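Local coordinates for protein NADH oxidoreductase (PDB 3PI7) that probably binds NADPH and acts as an NAD(P)H-dependent oxidoreductase of the quinone reductase type, with a GroES-like fold and a Rossmann fold, at residues L58-P63 against K344-P349. Sequence-based numbering, arbitrary orientation.
Sequences LASINP and KVFIRP
Lys344 reaches across to Asn62 just before the C-terminal strand 345-348 pairs antiparallel with strand 58-60, a union that brings the end of the chain back into the GroES-like domain after the Rossmann-fold sheet. Lys344 CG lies anti to the backbone N (chi1 -158°), and the extended chain beyond it carries NZ to Asn62 OD1 for a 2.8 Å hydrogen bond, tilted 17° from the carbonyl plane. Glu86 binds ND2 of the same amide, which fixes its rotation. At Val345 the ladder frays: Ile61 N reaches Val345 O by a weak bond of 3.2 Å, while a water takes the N-H of Val345 and donates to Ile61 O. CG1 of Val345 lies alongside Ile61 CD1 at 3.6 Å. Phe346 and Ser60 form a non-hydrogen-bonded pair, and Phe346 CE2 comes within 3.4 Å of Ser60 OG, a hydroxyl hydrogen-bonded to Ala144 O. Ile347 and Ala59 form the hydrogen-bonded pair: Ala59 N donates to Ile347 O and Ile347 N to Ala59 O, both at 2.8 Å and in the carbonyl plane. The Ile347 side chain crosses that of Ile61 at about a right angle, with Ile347 CG1 3.7 Å from Ile61 CD1.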
loop_
_atom_site.group_PDB
_atom_site.type_symbol
_atom_site.label_atom_id
_atom_site.label_comp_id
_atom_site.label_asym_id
_atom_site.label_seq_id
_atom_site.Cartn_x
_atom_site.Cartn_y
_atom_site.Cartn_z
ATOM N N LEU A 58 2.483 -26.674 27.726
ATOM C CA LEU A 58 3.093 -26.740 26.398
ATOM C C LEU A 58 3.183 -25.346 25.837
ATOM O O LEU A 58 2.253 -24.565 26.027
ATOM C CB LEU A 58 2.256 -27.630 25.440
ATOM C CG LEU A 58 2.170 -29.145 25.681
ATOM C CD1 LEU A 58 1.041 -29.761 24.869
ATOM C CD2 LEU A 58 3.476 -29.853 25.324
ATOM N N ALA A 59 4.266 -25.026 25.144
ATOM C CA ALA A 59 4.373 -23.708 24.531
ATOM C C ALA A 59 4.603 -23.898 23.038
ATOM O O ALA A 59 5.293 -24.825 22.647
ATOM C CB ALA A 59 5.517 -22.911 25.170
ATOM N N SER A 60 3.967 -23.084 22.213
ATOM C CA SER A 60 4.170 -23.142 20.766
ATOM C C SER A 60 5.425 -22.414 20.375
ATOM O O SER A 60 5.906 -21.539 21.106
ATOM C CB SER A 60 3.015 -22.480 20.018
ATOM O OG SER A 60 1.781 -23.154 20.097
ATOM N N ILE A 61 5.915 -22.710 19.179
ATOM C CA ILE A 61 6.992 -21.965 18.534
ATOM C C ILE A 61 6.419 -21.473 17.218
ATOM O O ILE A 61 6.063 -22.294 16.360
ATOM C CB ILE A 61 8.319 -22.719 18.334
ATOM C CG1 ILE A 61 8.816 -23.341 19.651
ATOM C CG2 ILE A 61 9.380 -21.759 17.716
ATOM C CD1 ILE A 61 9.857 -24.416 19.407
ATOM N N ASN A 62 6.287 -20.159 17.072
ATOM C CA ASN A 62 5.749 -19.554 15.849
ATOM C C ASN A 62 6.793 -18.717 15.140
ATOM O O ASN A 62 7.709 -18.241 15.806
ATOM C CB ASN A 62 4.562 -18.648 16.198
ATOM C CG ASN A 62 3.372 -19.406 16.715
ATOM O OD1 ASN A 62 2.834 -20.291 16.046
ATOM N ND2 ASN A 62 2.994 -19.126 17.947
ATOM N N PRO A 63 6.631 -18.385 13.835
ATOM C CA PRO A 63 7.621 -17.502 13.180
ATOM C C PRO A 63 7.809 -16.192 13.953
ATOM O O PRO A 63 8.938 -15.715 14.053
ATOM C CB PRO A 63 7.009 -17.275 11.797
ATOM C CG PRO A 63 6.294 -18.549 11.526
ATOM C CD PRO A 63 5.619 -18.844 12.862
ATOM N N LYS A 344 4.295 -28.237 13.326
ATOM C CA LYS A 344 4.672 -27.256 14.335
ATOM C C LYS A 344 5.528 -27.910 15.450
ATOM O O LYS A 344 5.324 -29.078 15.796
ATOM C CB LYS A 344 3.396 -26.645 14.934
ATOM C CG LYS A 344 3.589 -25.292 15.593
ATOM C CD LYS A 344 2.250 -24.677 15.990
ATOM C CE LYS A 344 2.505 -23.345 16.628
ATOM N NZ LYS A 344 1.294 -22.484 16.701
ATOM N N VAL A 345 6.475 -27.145 16.000
ATOM C CA VAL A 345 7.343 -27.604 17.081
ATOM C C VAL A 345 6.820 -26.979 18.386
ATOM O O VAL A 345 6.432 -25.813 18.399
ATOM C CB VAL A 345 8.841 -27.282 16.803
ATOM C CG1 VAL A 345 9.738 -27.749 17.944
ATOM C CG2 VAL A 345 9.308 -27.914 15.488
ATOM N N PHE A 346 6.764 -27.772 19.462
ATOM C CA PHE A 346 6.319 -27.301 20.778
ATOM C C PHE A 346 7.421 -27.510 21.788
ATOM O O PHE A 346 8.266 -28.392 21.600
ATOM C CB PHE A 346 5.061 -28.045 21.228
ATOM C CG PHE A 346 3.874 -27.803 20.339
ATOM C CD1 PHE A 346 3.684 -28.558 19.178
ATOM C CD2 PHE A 346 2.972 -26.785 20.622
ATOM C CE1 PHE A 346 2.598 -28.303 18.327
ATOM C CE2 PHE A 346 1.871 -26.552 19.789
ATOM C CZ PHE A 346 1.702 -27.297 18.642
ATOM N N ILE A 347 7.421 -26.687 22.845
ATOM C CA ILE A 347 8.349 -26.806 23.962
ATOM C C ILE A 347 7.532 -27.294 25.170
ATOM O O ILE A 347 6.465 -26.733 25.439
ATOM C CB ILE A 347 9.089 -25.461 24.216
ATOM C CG1 ILE A 347 9.999 -25.127 23.014
ATOM C CG2 ILE A 347 9.926 -25.495 25.511
ATOM C CD1 ILE A 347 10.628 -23.661 23.013
ATOM N N ARG A 348 8.025 -28.336 25.875
ATOM C CA ARG A 348 7.365 -28.846 27.065
ATOM C C ARG A 348 8.228 -28.566 28.289
ATOM O O ARG A 348 9.264 -29.214 28.491
ATOM C CB ARG A 348 7.042 -30.341 26.947
ATOM C CG ARG A 348 6.192 -30.850 28.106
ATOM C CD ARG A 348 6.085 -32.359 28.089
ATOM N NE ARG A 348 5.497 -32.837 29.336
ATOM C CZ ARG A 348 5.377 -34.115 29.673
ATOM N NH1 ARG A 348 5.800 -35.066 28.854
ATOM N NH2 ARG A 348 4.822 -34.452 30.826
ATOM N N PRO A 349 7.837 -27.581 29.120
ATOM C CA PRO A 349 8.623 -27.296 30.339
ATOM C C PRO A 349 8.543 -28.440 31.368
ATOM O O PRO A 349 7.507 -29.152 31.411
ATOM C CB PRO A 349 7.961 -26.020 30.892
ATOM C CG PRO A 349 7.187 -25.451 29.747
ATOM C CD PRO A 349 6.674 -26.670 29.025
ATOM O OXT PRO A 349 9.523 -28.642 32.120
HETATM O O HOH W 1 7.027 -24.389 14.921
#